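Local coordinates for protein bifunctional pinoresinol-lariciresinol reductase 1 (Thuja plicata, PDB 1QYD) that reduces pinoresinol to lariciresinol and lariciresinol to secoisolariciresinol in lignan biosynthesis, using the 4R-hydride of NADPH, at residues L94-V100 / K140-I145. Numbering follows the deposited sequence.
Sequences LEQLKLV and KVRRAI
Val141 touches two leucines with its CG2 methyl, which lies 4.1 Å from Leu94 CD1, in the loop leading into helix 96-105, and 4.1 Å from Leu97 CG. This is the seam between two parallel helices of the NADP-binding Rossmann domain, 96-105 and 133-147. Over 96-100 and 140-145 the axes are 4° from parallel and come within 9.9 Å of each other, and the contact between them is largely apolar.

Each branch of the valine has its own job. CG2 takes the leucines, while CG1, anti to the backbone N (chi1 165°), turns to the side chain of Gln96, which crosses it at about a right angle. Leu97 reaches over with CD2, which rests 4.0 Å from Ala144 CB and equally close to the carbonyl O of Lys140. That oxygen accepts the helical bond from Ala144 N; the methyl lies against it in van der Waals contact.

One turn further along, Val100 divides its methyls in a similar way. CG2 meets Ile145 CG1 at 3.9 Å, the two side chains crossing nearly perpendicular, and both residues also rest on Phe112 of the edge strand 111-113, which ties the helix pair to the parallel sheet.

The seam lies next to the probable NADP(+) site. Val141 is close to Lys138, the probable proton acceptor. Arg142, which probably binds NADP(+), leaves its backbone on the side facing away from 94-100; salt bridges to Glu116, Asp120 and Asp122 and a cation-pi contact with Tyr154 anchor its guanidinium. At the other border, Leu94 packs on Tyr263 of the second subunit, so the apolar row continues into the dimer interface. Beside the small Ala144, Val100 CG1 lies 3.7 Å from Ala144 O.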
ATOM      1  N   LEU A  94      -8.368  -1.180  -3.126  1.00 24.09           N
ATOM      2  CA  LEU A  94      -8.450   0.147  -3.742  1.00 20.05           C
ATOM      3  C   LEU A  94      -8.636   0.225  -5.267  1.00 18.39           C
ATOM      4  O   LEU A  94      -8.634   1.303  -5.852  1.00 20.84           O
ATOM      5  CB  LEU A  94      -7.193   0.892  -3.338  1.00 16.43           C
ATOM      6  CG  LEU A  94      -7.161   1.857  -2.157  1.00 11.05           C
ATOM      7  CD1 LEU A  94      -8.166   1.535  -1.069  1.00 12.22           C
ATOM      8  CD2 LEU A  94      -5.774   1.798  -1.627  1.00 11.48           C
ATOM      9  N   GLU A  95      -8.748  -0.932  -5.935  1.00 21.57           N
ATOM     10  CA  GLU A  95      -9.048  -1.093  -7.362  1.00 19.95           C
ATOM     11  C   GLU A  95     -10.525  -0.887  -7.577  1.00 15.25           C
ATOM     12  O   GLU A  95     -10.985  -0.488  -8.633  1.00 20.00           O
ATOM     13  CB  GLU A  95      -8.708  -2.495  -7.845  1.00 19.66           C
ATOM     14  CG  GLU A  95      -7.222  -2.730  -8.075  1.00 26.86           C
ATOM     15  CD  GLU A  95      -6.660  -2.312  -9.442  1.00 31.43           C
ATOM     16  OE1 GLU A  95      -7.223  -2.702 -10.473  1.00 23.09           O
ATOM     17  OE2 GLU A  95      -5.629  -1.630  -9.466  1.00 30.17           O
ATOM     18  N   GLN A  96     -11.279  -1.227  -6.542  1.00 15.19           N
ATOM     19  CA  GLN A  96     -12.711  -1.043  -6.442  1.00 11.01           C
ATOM     20  C   GLN A  96     -13.150   0.404  -6.613  1.00  9.60           C
ATOM     21  O   GLN A  96     -14.348   0.622  -6.770  1.00 11.03           O
ATOM     22  CB  GLN A  96     -13.181  -1.491  -5.105  1.00  3.96           C
ATOM     23  CG  GLN A  96     -12.853  -2.915  -4.837  1.00  9.24           C
ATOM     24  CD  GLN A  96     -13.426  -3.289  -3.497  1.00  8.64           C
ATOM     25  OE1 GLN A  96     -12.799  -3.125  -2.467  1.00 15.06           O
ATOM     26  NE2 GLN A  96     -14.648  -3.777  -3.469  1.00  2.00           N
ATOM     27  N   LEU A  97     -12.239   1.399  -6.509  1.00  8.67           N
ATOM     28  CA  LEU A  97     -12.537   2.821  -6.700  1.00  5.84           C
ATOM     29  C   LEU A  97     -12.911   3.105  -8.150  1.00  9.56           C
ATOM     30  O   LEU A  97     -13.935   3.733  -8.419  1.00  8.59           O
ATOM     31  CB  LEU A  97     -11.320   3.629  -6.237  1.00  2.00           C
ATOM     32  CG  LEU A  97     -11.197   3.688  -4.677  1.00  2.93           C
ATOM     33  CD1 LEU A  97      -9.851   4.191  -4.245  1.00  6.96           C
ATOM     34  CD2 LEU A  97     -12.205   4.665  -4.103  1.00  2.00           C
ATOM     35  N   LYS A  98     -12.120   2.517  -9.065  1.00 11.76           N
ATOM     36  CA  LYS A  98     -12.361   2.409 -10.498  1.00  8.77           C
ATOM     37  C   LYS A  98     -13.733   1.806 -10.731  1.00 10.19           C
ATOM     38  O   LYS A  98     -14.510   2.360 -11.492  1.00 14.96           O
ATOM     39  CB  LYS A  98     -11.373   1.472 -11.181  1.00 18.91           C
ATOM     40  CG  LYS A  98      -9.891   1.676 -10.895  1.00 22.04           C
ATOM     41  CD  LYS A  98      -9.109   0.818 -11.862  1.00 22.60           C
ATOM     42  CE  LYS A  98      -7.660   1.278 -11.906  1.00 26.95           C
ATOM     43  NZ  LYS A  98      -6.933   0.904 -10.707  1.00 36.63           N
ATOM     44  N   LEU A  99     -14.054   0.677 -10.106  1.00  5.90           N
ATOM     45  CA  LEU A  99     -15.409   0.128 -10.166  1.00 10.33           C
ATOM     46  C   LEU A  99     -16.515   1.036  -9.592  1.00 13.88           C
ATOM     47  O   LEU A  99     -17.661   0.920 -10.008  1.00 14.04           O
ATOM     48  CB  LEU A  99     -15.319  -1.226  -9.459  1.00 10.36           C
ATOM     49  CG  LEU A  99     -16.413  -2.273  -9.287  1.00  9.44           C
ATOM     50  CD1 LEU A  99     -17.180  -2.593 -10.547  1.00 12.95           C
ATOM     51  CD2 LEU A  99     -15.699  -3.516  -8.823  1.00 10.55           C
ATOM     52  N   VAL A 100     -16.245   1.984  -8.668  1.00 21.15           N
ATOM     53  CA  VAL A 100     -17.228   2.946  -8.121  1.00 22.87           C
ATOM     54  C   VAL A 100     -17.478   4.125  -9.080  1.00 18.67           C
ATOM     55  O   VAL A 100     -18.586   4.644  -9.239  1.00 11.29           O
ATOM     56  CB  VAL A 100     -16.725   3.473  -6.740  1.00 22.72           C
ATOM     57  CG1 VAL A 100     -17.702   4.495  -6.165  1.00 20.44           C
ATOM     58  CG2 VAL A 100     -16.621   2.320  -5.753  1.00 17.48           C
ATOM     59  N   LYS A 140     -12.153   4.176   2.437  1.00 16.09           N
ATOM     60  CA  LYS A 140     -12.008   5.026   1.263  1.00 18.56           C
ATOM     61  C   LYS A 140     -12.997   4.665   0.167  1.00 15.08           C
ATOM     62  O   LYS A 140     -13.637   5.516  -0.459  1.00 18.00           O
ATOM     63  CB  LYS A 140     -10.618   4.903   0.688  1.00 19.56           C
ATOM     64  CG  LYS A 140      -9.676   5.729   1.489  1.00 22.62           C
ATOM     65  CD  LYS A 140      -8.515   5.941   0.543  1.00 33.02           C
ATOM     66  CE  LYS A 140      -8.076   7.404   0.596  1.00 37.10           C
ATOM     67  NZ  LYS A 140      -7.490   7.789   1.875  1.00 40.13           N
ATOM     68  N   VAL A 141     -13.105   3.347   0.022  1.00  8.03           N
ATOM     69  CA  VAL A 141     -14.019   2.676  -0.868  1.00  9.30           C
ATOM     70  C   VAL A 141     -15.451   2.897  -0.391  1.00 15.78           C
ATOM     71  O   VAL A 141     -16.302   3.169  -1.242  1.00 20.29           O
ATOM     72  CB  VAL A 141     -13.570   1.205  -0.860  1.00 12.95           C
ATOM     73  CG1 VAL A 141     -14.603   0.249  -1.455  1.00  9.84           C
ATOM     74  CG2 VAL A 141     -12.242   1.170  -1.645  1.00 11.42           C
ATOM     75  N   ARG A 142     -15.742   2.807   0.936  1.00 14.58           N
ATOM     76  CA  ARG A 142     -17.069   3.015   1.504  1.00  9.11           C
ATOM     77  C   ARG A 142     -17.486   4.452   1.431  1.00  7.50           C
ATOM     78  O   ARG A 142     -18.612   4.719   1.052  1.00  7.37           O
ATOM     79  CB  ARG A 142     -17.200   2.681   2.988  1.00 17.72           C
ATOM     80  CG  ARG A 142     -17.257   1.248   3.453  1.00 17.27           C
ATOM     81  CD  ARG A 142     -17.838   1.256   4.838  1.00 11.04           C
ATOM     82  NE  ARG A 142     -17.861  -0.102   5.353  1.00 23.33           N
ATOM     83  CZ  ARG A 142     -18.557  -0.481   6.438  1.00 20.51           C
ATOM     84  NH1 ARG A 142     -19.301   0.371   7.142  1.00  7.71           N
ATOM     85  NH2 ARG A 142     -18.509  -1.750   6.844  1.00 20.17           N
ATOM     86  N   ARG A 143     -16.627   5.387   1.824  1.00  6.03           N
ATOM     87  CA  ARG A 143     -16.950   6.805   1.788  1.00  8.61           C
ATOM     88  C   ARG A 143     -17.138   7.399   0.394  1.00 14.24           C
ATOM     89  O   ARG A 143     -17.766   8.449   0.284  1.00 23.02           O
ATOM     90  CB  ARG A 143     -15.863   7.573   2.504  1.00  2.00           C
ATOM     91  CG  ARG A 143     -16.405   8.249   3.731  1.00  9.85           C
ATOM     92  CD  ARG A 143     -15.967   7.577   5.027  1.00 22.44           C
ATOM     93  NE  ARG A 143     -16.394   6.189   5.122  1.00 29.47           N
ATOM     94  CZ  ARG A 143     -17.648   5.826   5.442  1.00 33.32           C
ATOM     95  NH1 ARG A 143     -18.589   6.736   5.717  1.00 43.59           N
ATOM     96  NH2 ARG A 143     -18.006   4.535   5.399  1.00 27.50           N
ATOM     97  N   ALA A 144     -16.553   6.769  -0.654  1.00 17.35           N
ATOM     98  CA  ALA A 144     -16.669   7.113  -2.078  1.00  9.59           C
ATOM     99  C   ALA A 144     -17.928   6.541  -2.711  1.00  9.81           C
ATOM    100  O   ALA A 144     -18.465   7.105  -3.646  1.00 17.22           O
ATOM    101  CB  ALA A 144     -15.515   6.563  -2.874  1.00  5.02           C
ATOM    102  N   ILE A 145     -18.412   5.399  -2.238  1.00 16.95           N
ATOM    103  CA  ILE A 145     -19.662   4.796  -2.651  1.00 17.78           C
ATOM    104  C   ILE A 145     -20.735   5.776  -2.238  1.00 22.82           C
ATOM    105  O   ILE A 145     -21.365   6.317  -3.131  1.00 30.95           O
ATOM    106  CB  ILE A 145     -19.836   3.429  -1.940  1.00 16.53           C
ATOM    107  CG1 ILE A 145     -19.126   2.419  -2.779  1.00 18.85           C
ATOM    108  CG2 ILE A 145     -21.291   3.004  -1.753  1.00 15.05           C
ATOM    109  CD1 ILE A 145     -19.258   1.065  -2.088  1.00 24.21           C
TER